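Local coordinates for protein beta-galacturonidase (Eisenbergiella tayi, PDB 6NCW) that is a family 2 glycoside hydrolase that cleaves beta-linked galacturonic acid from its conjugates and may also act on beta-glucuronides, at residues A[73-79]-A[92-98]; A[39-44]-A[134-140]; A[432-436]-A[481-486]; A[425-429]-A[446-450]. All blocks are in the same frame, centred on the assembly; numbering follows the deposited sequence.

Contact 1. Residues A[73-79]-A[92-98]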
# COMPACT_ATOMS: atom_id res chain seq x y z
N LYS A 73 23.62 -30.21 -1.36
CA LYS A 73 22.86 -29.86 -2.55
C LYS A 73 23.01 -28.38 -2.94
O LYS A 73 22.81 -28.05 -4.11
CB LYS A 73 21.38 -30.19 -2.37
CG LYS A 73 21.08 -31.69 -2.30
CD LYS A 73 21.36 -32.39 -3.62
CE LYS A 73 20.89 -33.85 -3.55
NZ LYS A 73 21.16 -34.61 -4.80
N GLY A 74 23.33 -27.51 -1.99
CA GLY A 74 23.71 -26.16 -2.32
C GLY A 74 24.16 -25.37 -1.11
O GLY A 74 23.46 -25.34 -0.10
N VAL A 75 25.32 -24.73 -1.20
CA VAL A 75 25.79 -23.80 -0.18
C VAL A 75 26.06 -22.47 -0.88
O VAL A 75 26.86 -22.41 -1.83
CB VAL A 75 27.06 -24.31 0.53
CG1 VAL A 75 27.52 -23.31 1.59
CG2 VAL A 75 26.84 -25.71 1.15
N SER A 76 25.42 -21.39 -0.39
CA SER A 76 25.52 -20.08 -1.02
C SER A 76 26.62 -19.24 -0.37
O SER A 76 26.56 -18.98 0.83
CB SER A 76 24.19 -19.33 -0.92
OG SER A 76 23.16 -19.96 -1.66
N HIS A 77 27.61 -18.79 -1.16
CA HIS A 77 27.91 -19.32 -2.49
C HIS A 77 29.29 -20.02 -2.50
O HIS A 77 29.61 -20.75 -3.42
CB HIS A 77 27.85 -18.22 -3.56
CG HIS A 77 28.78 -17.07 -3.33
ND1 HIS A 77 30.15 -17.22 -3.22
CD2 HIS A 77 28.55 -15.74 -3.26
CE1 HIS A 77 30.71 -16.03 -3.06
NE2 HIS A 77 29.76 -15.11 -3.09
N THR A 78 30.09 -19.81 -1.45
CA THR A 78 31.39 -20.44 -1.32
C THR A 78 31.44 -21.22 -0.00
O THR A 78 31.12 -20.66 1.05
CB THR A 78 32.49 -19.37 -1.39
OG1 THR A 78 32.43 -18.74 -2.68
CG2 THR A 78 33.88 -19.98 -1.18
N ALA A 79 31.86 -22.49 -0.06
CA ALA A 79 31.76 -23.42 1.07
C ALA A 79 33.12 -23.99 1.44
O ALA A 79 33.94 -24.27 0.57
CB ALA A 79 30.82 -24.60 0.75
N TYR A 92 32.61 -23.85 -4.83
CA TYR A 92 32.15 -22.56 -5.31
C TYR A 92 30.94 -22.78 -6.20
O TYR A 92 30.92 -23.74 -7.00
CB TYR A 92 33.23 -21.79 -6.09
CG TYR A 92 32.72 -20.48 -6.65
CD1 TYR A 92 32.79 -19.32 -5.90
CD2 TYR A 92 32.14 -20.41 -7.93
CE1 TYR A 92 32.31 -18.11 -6.39
CE2 TYR A 92 31.64 -19.19 -8.44
CZ TYR A 92 31.73 -18.04 -7.66
OH TYR A 92 31.26 -16.81 -8.12
N ASN A 93 29.94 -21.89 -6.05
CA ASN A 93 28.69 -21.78 -6.81
C ASN A 93 27.52 -22.29 -5.97
O ASN A 93 27.51 -23.45 -5.54
CB ASN A 93 28.71 -22.53 -8.15
CG ASN A 93 27.60 -22.08 -9.09
OD1 ASN A 93 27.40 -20.88 -9.31
ND2 ASN A 93 26.88 -23.03 -9.67
N ALA A 94 26.54 -21.42 -5.74
CA ALA A 94 25.46 -21.71 -4.80
C ALA A 94 24.51 -22.77 -5.32
O ALA A 94 23.74 -23.33 -4.53
CB ALA A 94 24.67 -20.43 -4.51
N TYR A 95 24.52 -23.05 -6.61
CA TYR A 95 23.36 -23.61 -7.26
C TYR A 95 23.55 -25.02 -7.78
O TYR A 95 22.61 -25.57 -8.36
CB TYR A 95 22.92 -22.67 -8.40
CG TYR A 95 22.72 -21.23 -8.00
CD1 TYR A 95 21.63 -20.85 -7.22
CD2 TYR A 95 23.62 -20.24 -8.43
CE1 TYR A 95 21.43 -19.49 -6.87
CE2 TYR A 95 23.43 -18.90 -8.09
CZ TYR A 95 22.34 -18.54 -7.31
OH TYR A 95 22.17 -17.21 -6.97
N THR A 96 24.73 -25.63 -7.59
CA THR A 96 25.01 -26.98 -8.02
C THR A 96 25.48 -27.83 -6.84
O THR A 96 26.12 -27.33 -5.92
CB THR A 96 26.07 -27.00 -9.13
OG1 THR A 96 27.17 -26.14 -8.77
CG2 THR A 96 25.47 -26.53 -10.47
N PRO A 97 25.14 -29.12 -6.83
CA PRO A 97 25.50 -29.97 -5.69
C PRO A 97 26.95 -30.42 -5.77
O PRO A 97 27.59 -30.38 -6.82
CB PRO A 97 24.55 -31.16 -5.82
CG PRO A 97 24.21 -31.23 -7.27
CD PRO A 97 24.36 -29.84 -7.85
N PHE A 98 27.48 -30.79 -4.61
CA PHE A 98 28.84 -31.31 -4.50
C PHE A 98 28.87 -32.30 -3.34
O PHE A 98 27.91 -32.39 -2.57
CB PHE A 98 29.89 -30.19 -4.31
CG PHE A 98 29.73 -29.38 -3.01
CD1 PHE A 98 28.79 -28.35 -2.91
CD2 PHE A 98 30.53 -29.64 -1.90
CE1 PHE A 98 28.67 -27.60 -1.75
CE2 PHE A 98 30.41 -28.90 -0.73
CZ PHE A 98 29.47 -27.87 -0.65
O HOH W 1 26.54 -25.41 -3.70
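The F98 ring overlaps V75 and A79: its CZ lies 3.8 Å from V75 CG2 and 3.8 Å from A79 CB; the V75 methyl meets the ring at its edge. The two segments run antiparallel, and T78 and Y92 form a non-hydrogen-bonded pair with CA atoms 4.6 Å apart. Their side chains share a face of the sheet, bringing T78 OG1 to 3.3 Å from Y92 CD1. The H77 ring meets the Y92 ring obliquely, with centroids 5.6 Å apart. A cis peptide between S76 and H77 bends the first segment, and beyond it H77 O accepts a hydrogen bond from N93 N at 2.9 Å. Next along, A94 CA makes a CH...O contact with V75 O at 3.4 Å. G74 runs so close to A94 O that a CB on it would clash. A water fills the remaining gap: it accepts from V75 N at 2.9 Å and lies 2.9 Å from N93 O and 3.0 Å from T96 O. Both segments cross between the two sheets of the N-terminal beta-sandwich: residues 73-79 lead from strand 68-72 into strand 78-83, and residues 92-98 from strand 86-92 into strand 98-105. Helix 349-364 of the TIM barrel lies against N93, T96 and P97, and N93 OD1 reaches H335 by a hydrogen bond.

Contact 2. Residues A[39-44]-A[134-140]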
# COMPACT_ATOMS: atom_id res chain seq x y z
N VAL A 39 18.31 -25.26 8.43
CA VAL A 39 18.99 -25.76 7.24
C VAL A 39 18.00 -26.69 6.55
O VAL A 39 17.50 -27.63 7.18
CB VAL A 39 20.30 -26.49 7.57
CG1 VAL A 39 20.89 -27.13 6.32
CG2 VAL A 39 21.33 -25.53 8.20
N PRO A 40 17.65 -26.47 5.27
CA PRO A 40 18.07 -25.36 4.40
C PRO A 40 17.60 -23.99 4.90
O PRO A 40 16.62 -23.92 5.64
CB PRO A 40 17.41 -25.68 3.05
CG PRO A 40 16.22 -26.50 3.42
CD PRO A 40 16.66 -27.33 4.60
N GLY A 41 18.31 -22.94 4.49
CA GLY A 41 17.96 -21.58 4.88
C GLY A 41 18.97 -20.60 4.32
O GLY A 41 20.08 -20.97 3.91
N CYS A 42 18.57 -19.33 4.30
CA CYS A 42 19.47 -18.24 3.94
C CYS A 42 19.55 -17.29 5.12
O CYS A 42 18.51 -16.94 5.69
CB CYS A 42 18.98 -17.49 2.70
SG CYS A 42 18.99 -18.52 1.24
N TRP A 43 20.76 -16.86 5.48
CA TRP A 43 20.83 -16.06 6.69
C TRP A 43 20.29 -14.65 6.49
O TRP A 43 20.05 -13.96 7.48
CB TRP A 43 22.25 -16.00 7.24
CG TRP A 43 23.25 -15.27 6.42
CD1 TRP A 43 23.20 -13.96 5.99
CD2 TRP A 43 24.48 -15.80 5.93
NE1 TRP A 43 24.32 -13.65 5.27
CE2 TRP A 43 25.13 -14.76 5.22
CE3 TRP A 43 25.10 -17.06 6.01
CZ2 TRP A 43 26.38 -14.94 4.59
CZ3 TRP A 43 26.34 -17.24 5.39
CH2 TRP A 43 26.96 -16.18 4.68
N GLU A 44 20.05 -14.22 5.25
CA GLU A 44 19.39 -12.93 5.04
C GLU A 44 17.96 -12.94 5.56
O GLU A 44 17.37 -11.88 5.75
CB GLU A 44 19.41 -12.53 3.57
CG GLU A 44 20.78 -12.04 3.10
CD GLU A 44 21.66 -13.17 2.58
OE1 GLU A 44 21.38 -14.37 2.86
OE2 GLU A 44 22.65 -12.86 1.87
N SER A 134 22.75 -12.63 -4.22
CA SER A 134 23.62 -13.75 -3.85
C SER A 134 23.49 -13.95 -2.35
O SER A 134 24.10 -13.21 -1.58
CB SER A 134 25.08 -13.49 -4.23
OG SER A 134 25.26 -13.57 -5.63
N TYR A 135 22.71 -14.95 -1.94
CA TYR A 135 22.42 -15.15 -0.53
C TYR A 135 23.61 -15.84 0.16
O TYR A 135 24.59 -16.22 -0.48
CB TYR A 135 21.13 -15.96 -0.35
CG TYR A 135 19.86 -15.20 -0.77
CD1 TYR A 135 19.33 -15.33 -2.06
CD2 TYR A 135 19.21 -14.35 0.12
CE1 TYR A 135 18.16 -14.60 -2.44
CE2 TYR A 135 18.07 -13.65 -0.24
CZ TYR A 135 17.55 -13.77 -1.51
OH TYR A 135 16.41 -13.05 -1.83
N GLY A 136 23.53 -15.96 1.47
CA GLY A 136 24.51 -16.73 2.23
C GLY A 136 23.80 -17.83 2.99
O GLY A 136 22.72 -17.61 3.55
N GLY A 137 24.40 -19.02 2.99
CA GLY A 137 23.88 -20.08 3.84
C GLY A 137 23.84 -21.43 3.18
O GLY A 137 24.24 -21.60 2.02
N ILE A 138 23.36 -22.42 3.93
CA ILE A 138 23.17 -23.77 3.41
C ILE A 138 21.75 -23.77 2.86
O ILE A 138 20.79 -24.11 3.55
CB ILE A 138 23.38 -24.84 4.48
CG1 ILE A 138 24.70 -24.61 5.23
CG2 ILE A 138 23.33 -26.22 3.86
CD1 ILE A 138 25.06 -25.73 6.22
N SER A 139 21.63 -23.41 1.58
CA SER A 139 20.35 -23.08 0.97
C SER A 139 19.61 -24.28 0.38
O SER A 139 18.43 -24.14 0.01
CB SER A 139 20.56 -22.01 -0.11
OG SER A 139 21.74 -22.27 -0.87
N ARG A 140 20.26 -25.44 0.23
CA ARG A 140 19.61 -26.70 -0.14
C ARG A 140 20.12 -27.79 0.80
O ARG A 140 20.96 -27.54 1.67
CB ARG A 140 19.85 -27.05 -1.62
CG ARG A 140 19.34 -25.99 -2.59
CD ARG A 140 19.64 -26.35 -4.03
NE ARG A 140 19.38 -25.21 -4.91
CZ ARG A 140 19.85 -25.09 -6.15
NH1 ARG A 140 20.60 -26.05 -6.67
NH2 ARG A 140 19.57 -24.00 -6.87
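The backbones of 39-44 and 134-140 pass each other antiparallel, P40 beside S139 and C42 beside G137, with CA atoms 4.7 and 4.8 Å apart. Two main-chain hydrogen bonds of 2.9 Å join them, G41 N to I138 O and W43 N to G136 O. CH...O contacts to the same two carbonyls come from P40 CA, 3.1 Å from I138 O, and C42 CA, 3.3 Å from G136 O. A cis peptide before P40 sets the turn out of strand 35-39. G137 adopts backbone angles that by themselves call for glycine, and a CB there would also run into G41 O. A CB on G136 would clash with W43 CZ2; instead G136 CA sits 3.4 Å from the centroid of the six-membered ring of W43, almost on the normal, a close CH-pi contact. E44 points toward the other segment, and its OE1 accepts from G136 N at 3.0 Å. C42 SG lies 4.7 Å from the Y135 ring centroid in an oblique sulfur-aromatic contact, while V39 CG1 meets I138 CG2 at 3.6 Å. Both loops lie at one end of the N-terminal beta-sandwich, the first leading from strand 35-39 toward strand 55-63, the second from strand 109-117 toward strand 142-147. W43 and I138 rest on Y58 of strand 55-63 and on A116 and V114 of strand 109-117, and R140 forms a salt bridge with E279 of the barrel region.

Contact 3. Residues A[432-436]-A[481-486]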
# COMPACT_ATOMS: atom_id res chain seq x y z
N LYS A 432 8.61 -1.59 -25.68
CA LYS A 432 7.53 -0.99 -24.89
C LYS A 432 7.89 -0.93 -23.41
O LYS A 432 7.07 -0.44 -22.60
CB LYS A 432 6.18 -1.68 -25.10
CG LYS A 432 5.61 -1.37 -26.49
CD LYS A 432 5.79 0.12 -26.79
CE LYS A 432 5.02 0.58 -28.03
NZ LYS A 432 3.54 0.50 -27.81
N TRP A 433 9.09 -1.35 -23.01
CA TRP A 433 9.57 -1.02 -21.67
C TRP A 433 10.86 -0.21 -21.76
O TRP A 433 10.83 0.98 -21.46
CB TRP A 433 9.73 -2.28 -20.81
CG TRP A 433 10.09 -1.91 -19.40
CD1 TRP A 433 11.30 -2.08 -18.79
CD2 TRP A 433 9.26 -1.23 -18.44
NE1 TRP A 433 11.27 -1.58 -17.50
CE2 TRP A 433 10.02 -1.05 -17.27
CE3 TRP A 433 7.94 -0.77 -18.46
CZ2 TRP A 433 9.51 -0.43 -16.12
CZ3 TRP A 433 7.43 -0.14 -17.31
CH2 TRP A 433 8.21 0.01 -16.17
N TYR A 434 11.97 -0.80 -22.17
CA TYR A 434 13.23 -0.07 -22.32
C TYR A 434 13.38 0.65 -23.66
O TYR A 434 14.30 1.45 -23.80
CB TYR A 434 14.41 -1.04 -22.14
CG TYR A 434 14.60 -1.55 -20.73
CD1 TYR A 434 14.62 -0.68 -19.64
CD2 TYR A 434 14.77 -2.91 -20.48
CE1 TYR A 434 14.80 -1.15 -18.34
CE2 TYR A 434 14.94 -3.39 -19.19
CZ TYR A 434 14.95 -2.50 -18.11
OH TYR A 434 15.13 -2.97 -16.83
N HIS A 435 12.53 0.36 -24.65
CA HIS A 435 12.58 1.00 -25.98
C HIS A 435 11.15 1.30 -26.41
O HIS A 435 10.32 0.39 -26.42
CB HIS A 435 13.21 0.08 -27.04
CG HIS A 435 14.52 -0.52 -26.62
ND1 HIS A 435 15.68 0.23 -26.52
CD2 HIS A 435 14.85 -1.78 -26.28
CE1 HIS A 435 16.67 -0.56 -26.13
NE2 HIS A 435 16.19 -1.78 -25.97
N ASP A 436 10.87 2.54 -26.79
CA ASP A 436 9.52 2.86 -27.25
C ASP A 436 9.47 2.69 -28.76
O ASP A 436 9.72 3.61 -29.53
CB ASP A 436 9.10 4.25 -26.80
CG ASP A 436 8.66 4.26 -25.34
OD1 ASP A 436 7.89 3.33 -24.94
OD2 ASP A 436 9.10 5.16 -24.59
N LYS A 481 4.49 4.52 -16.77
CA LYS A 481 5.36 3.39 -16.50
C LYS A 481 5.55 3.24 -15.00
O LYS A 481 5.59 4.22 -14.25
CB LYS A 481 6.71 3.54 -17.22
CG LYS A 481 6.60 3.23 -18.72
CD LYS A 481 7.90 3.45 -19.49
CE LYS A 481 7.66 3.12 -20.98
NZ LYS A 481 8.88 3.31 -21.80
N TRP A 482 5.63 1.98 -14.57
CA TRP A 482 5.64 1.43 -13.21
C TRP A 482 4.24 1.20 -12.65
O TRP A 482 4.10 0.52 -11.65
CB TRP A 482 6.46 2.27 -12.21
CG TRP A 482 7.95 2.40 -12.60
CD1 TRP A 482 8.60 3.53 -13.01
CD2 TRP A 482 8.93 1.35 -12.59
NE1 TRP A 482 9.94 3.25 -13.27
CE2 TRP A 482 10.16 1.92 -13.01
CE3 TRP A 482 8.90 -0.02 -12.28
CZ2 TRP A 482 11.33 1.16 -13.13
CZ3 TRP A 482 10.07 -0.76 -12.39
CH2 TRP A 482 11.26 -0.17 -12.82
N SER A 483 3.18 1.77 -13.27
CA SER A 483 1.82 1.43 -12.87
C SER A 483 1.42 0.06 -13.39
O SER A 483 1.90 -0.41 -14.43
CB SER A 483 0.81 2.48 -13.36
OG SER A 483 0.61 2.41 -14.78
N GLU A 484 0.51 -0.58 -12.66
CA GLU A 484 -0.01 -1.87 -13.08
C GLU A 484 -0.78 -1.77 -14.39
O GLU A 484 -0.78 -2.71 -15.18
CB GLU A 484 -0.89 -2.47 -11.98
CG GLU A 484 -0.12 -2.93 -10.74
CD GLU A 484 -0.99 -3.70 -9.76
OE1 GLU A 484 -1.47 -4.80 -10.15
OE2 GLU A 484 -1.20 -3.22 -8.61
N GLU A 485 -1.49 -0.65 -14.61
CA GLU A 485 -2.21 -0.48 -15.87
C GLU A 485 -1.26 -0.48 -17.05
O GLU A 485 -1.51 -1.13 -18.06
CB GLU A 485 -3.02 0.81 -15.86
CG GLU A 485 -4.14 0.78 -14.87
CD GLU A 485 -3.77 1.48 -13.56
OE1 GLU A 485 -2.56 1.72 -13.32
OE2 GLU A 485 -4.69 1.79 -12.78
N TYR A 486 -0.15 0.25 -16.94
CA TYR A 486 0.77 0.23 -18.07
C TYR A 486 1.29 -1.18 -18.31
O TYR A 486 1.47 -1.59 -19.46
CB TYR A 486 1.93 1.20 -17.87
CG TYR A 486 2.80 1.19 -19.11
CD1 TYR A 486 3.91 0.36 -19.21
CD2 TYR A 486 2.46 1.97 -20.21
CE1 TYR A 486 4.70 0.33 -20.36
CE2 TYR A 486 3.23 1.96 -21.35
CZ TYR A 486 4.35 1.14 -21.43
OH TYR A 486 5.11 1.12 -22.58
O HOH W 2 4.90 3.69 -24.02
O HOH W 3 9.75 6.23 -21.95
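K481 reaches across fully extended beyond chi1 (m, then t, t, t), which carries NZ to 3.1 Å from W433 O and 3.3 Å from D436 OD1, a salt bridge; the bond from K481 NZ to D436 OD2, at 3.4 Å, is weak. Y486, in the t rotamer, points the same way and donates a very short hydrogen bond from OH to K432 O, 2.5 Å. Waters bridge D436 OD1 to Y486 OH and D436 OD2 to K481 NZ. Segment 432-436 belongs to the loop that follows strand 425-428 of the TIM barrel and carries Y434, which binds galacturonate. Facing it, 481-486 opens helix 484-500, where S483 is the N-cap and its OG accepts from Y486 N at 3.1 Å. W433 has its CA-to-CB bond directed away, yet its t-rotamer indole comes back between the partners: its edge meets the face of W482 in a T-shaped stack, centroids of the six-membered rings 4.9 Å apart and planes at 86°, and W433 CE3 lies 3.9 Å from Y486 CE1. F522 of a second subunit adds a cation-pi contact to K481 and an edge-to-face one to W433, and its carbonyl accepts from W482 NE1.

Contact 4. Residues A[425-429]-A[446-450]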
# COMPACT_ATOMS: atom_id res chain seq x y z
N VAL A 425 18.28 -20.25 -31.51
CA VAL A 425 18.64 -18.84 -31.31
C VAL A 425 17.63 -18.22 -30.34
O VAL A 425 16.42 -18.33 -30.55
CB VAL A 425 18.64 -18.08 -32.64
CG1 VAL A 425 19.04 -16.63 -32.39
CG2 VAL A 425 19.54 -18.76 -33.67
N SER A 426 18.13 -17.55 -29.31
CA SER A 426 17.26 -16.98 -28.28
C SER A 426 17.65 -15.54 -27.99
O SER A 426 18.83 -15.21 -27.90
CB SER A 426 17.31 -17.80 -27.00
OG SER A 426 16.99 -19.14 -27.28
N TYR A 427 16.64 -14.68 -27.82
CA TYR A 427 16.87 -13.26 -27.60
C TYR A 427 16.00 -12.72 -26.47
O TYR A 427 14.83 -13.08 -26.33
CB TYR A 427 16.62 -12.49 -28.88
CG TYR A 427 17.91 -12.21 -29.61
CD1 TYR A 427 18.38 -13.07 -30.61
CD2 TYR A 427 18.67 -11.11 -29.28
CE1 TYR A 427 19.59 -12.80 -31.27
CE2 TYR A 427 19.87 -10.84 -29.93
CZ TYR A 427 20.33 -11.67 -30.92
OH TYR A 427 21.52 -11.35 -31.53
N ASN A 428 16.61 -11.90 -25.62
CA ASN A 428 15.91 -11.10 -24.62
C ASN A 428 15.62 -9.73 -25.22
O ASN A 428 16.55 -9.02 -25.64
CB ASN A 428 16.76 -10.95 -23.36
CG ASN A 428 17.17 -12.29 -22.78
OD1 ASN A 428 16.55 -13.31 -23.07
ND2 ASN A 428 18.21 -12.29 -21.94
N ILE A 429 14.35 -9.35 -25.28
CA ILE A 429 13.97 -8.06 -25.86
C ILE A 429 12.95 -7.40 -24.95
O ILE A 429 12.08 -8.07 -24.38
CB ILE A 429 13.41 -8.17 -27.30
CG1 ILE A 429 12.09 -8.93 -27.31
CG2 ILE A 429 14.44 -8.79 -28.25
CD1 ILE A 429 11.39 -8.94 -28.69
N LEU A 446 14.66 -7.64 -35.73
CA LEU A 446 15.59 -8.62 -35.17
C LEU A 446 15.51 -9.95 -35.92
O LEU A 446 16.54 -10.55 -36.26
CB LEU A 446 15.31 -8.84 -33.69
CG LEU A 446 16.10 -9.97 -33.01
CD1 LEU A 446 17.62 -9.76 -33.07
CD2 LEU A 446 15.63 -10.16 -31.56
N TYR A 447 14.29 -10.43 -36.19
CA TYR A 447 14.15 -11.74 -36.82
C TYR A 447 14.74 -11.75 -38.22
O TYR A 447 15.48 -12.67 -38.59
CB TYR A 447 12.68 -12.16 -36.86
CG TYR A 447 12.55 -13.59 -37.32
CD1 TYR A 447 12.94 -14.64 -36.49
CD2 TYR A 447 12.10 -13.89 -38.60
CE1 TYR A 447 12.85 -15.95 -36.91
CE2 TYR A 447 12.01 -15.21 -39.03
CZ TYR A 447 12.39 -16.23 -38.19
OH TYR A 447 12.31 -17.53 -38.61
N GLN A 448 14.42 -10.72 -39.01
CA GLN A 448 14.96 -10.62 -40.37
C GLN A 448 16.48 -10.56 -40.36
O GLN A 448 17.13 -11.25 -41.15
CB GLN A 448 14.36 -9.39 -41.06
CG GLN A 448 13.41 -9.72 -42.20
CD GLN A 448 12.16 -10.48 -41.76
OE1 GLN A 448 11.24 -9.89 -41.18
NE2 GLN A 448 12.12 -11.78 -42.05
N TRP A 449 17.06 -9.77 -39.47
CA TRP A 449 18.52 -9.75 -39.36
C TRP A 449 19.07 -11.14 -39.05
O TRP A 449 20.09 -11.54 -39.63
CB TRP A 449 18.97 -8.77 -38.27
CG TRP A 449 20.44 -8.85 -38.07
CD1 TRP A 449 21.41 -8.20 -38.78
CD2 TRP A 449 21.13 -9.66 -37.10
NE1 TRP A 449 22.65 -8.55 -38.32
CE2 TRP A 449 22.51 -9.45 -37.29
CE3 TRP A 449 20.72 -10.54 -36.09
CZ2 TRP A 449 23.48 -10.07 -36.50
CZ3 TRP A 449 21.69 -11.16 -35.31
CH2 TRP A 449 23.05 -10.92 -35.52
N ILE A 450 18.44 -11.88 -38.13
CA ILE A 450 18.93 -13.22 -37.83
C ILE A 450 18.89 -14.09 -39.08
O ILE A 450 19.84 -14.81 -39.38
CB ILE A 450 18.13 -13.86 -36.68
CG1 ILE A 450 18.46 -13.20 -35.34
CG2 ILE A 450 18.44 -15.32 -36.57
CD1 ILE A 450 17.45 -13.53 -34.26
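Y427 is the main bump on the strand side, a broad ring raised toward helix 439-453; L446 covers the face of the ring, and I450, one helical turn on, meets it obliquely near CE1. L446 CD1 sits 3.9 Å from the ring centroid and 6° off its normal, a CH-pi contact over the face. The other methyl of L446 drops into the hollow between Y427 and I429: CD2 is 3.6 Å from Y427 CG and 3.8 Å from I429 CG2. I450 fills the next hollow along the strand with its CD1, 3.7 Å from Y427 CE1 and 4.0 Å from V425 CG1. This is the packing of a beta-alpha-beta crossover in the TIM barrel, in which strand 425-428 and helix 439-453 lead on to strand 461-466. The short strand and helix segments run roughly antiparallel at 149°, their axes 11.2 Å apart, a gap spanned by side chains alone, with no hydrogen bond across. V425, Y427 and I429 all direct their CA-to-CB bonds at the helix. S426 and N428 turn the other way, and N428 ND2 hydrogen-bonds to N377, a galacturonate-binding residue, and to E378. At the far end of the Y427 ring, OH lies 3.8 Å from W449 CZ3 and hydrogen-bonds to R412 O.

How the contacts relate
Contact 1 is nested within the chain loop closed by contact 2, and the two touch: S76 N lies 2.7 Å from G137 O and Y95 O 2.7 Å from R140 NH1, both probable hydrogen bonds. Contacts 3 and 4 interleave along the barrel sequence, their centres about 21 Å apart. Between the two pairs the nearest atoms are about 16 to 19 Å apart. Contact 3 carries Y434 of the galacturonate site itself, and the side chain of W433 is about 3 Å from that of K532. The others stand further back: the side chain of I429 is about 7 Å from that of E465 and 8 Å from the bound glycerol, and those of N93 and S134 are about 10 Å from those of H312 and R337 respectively.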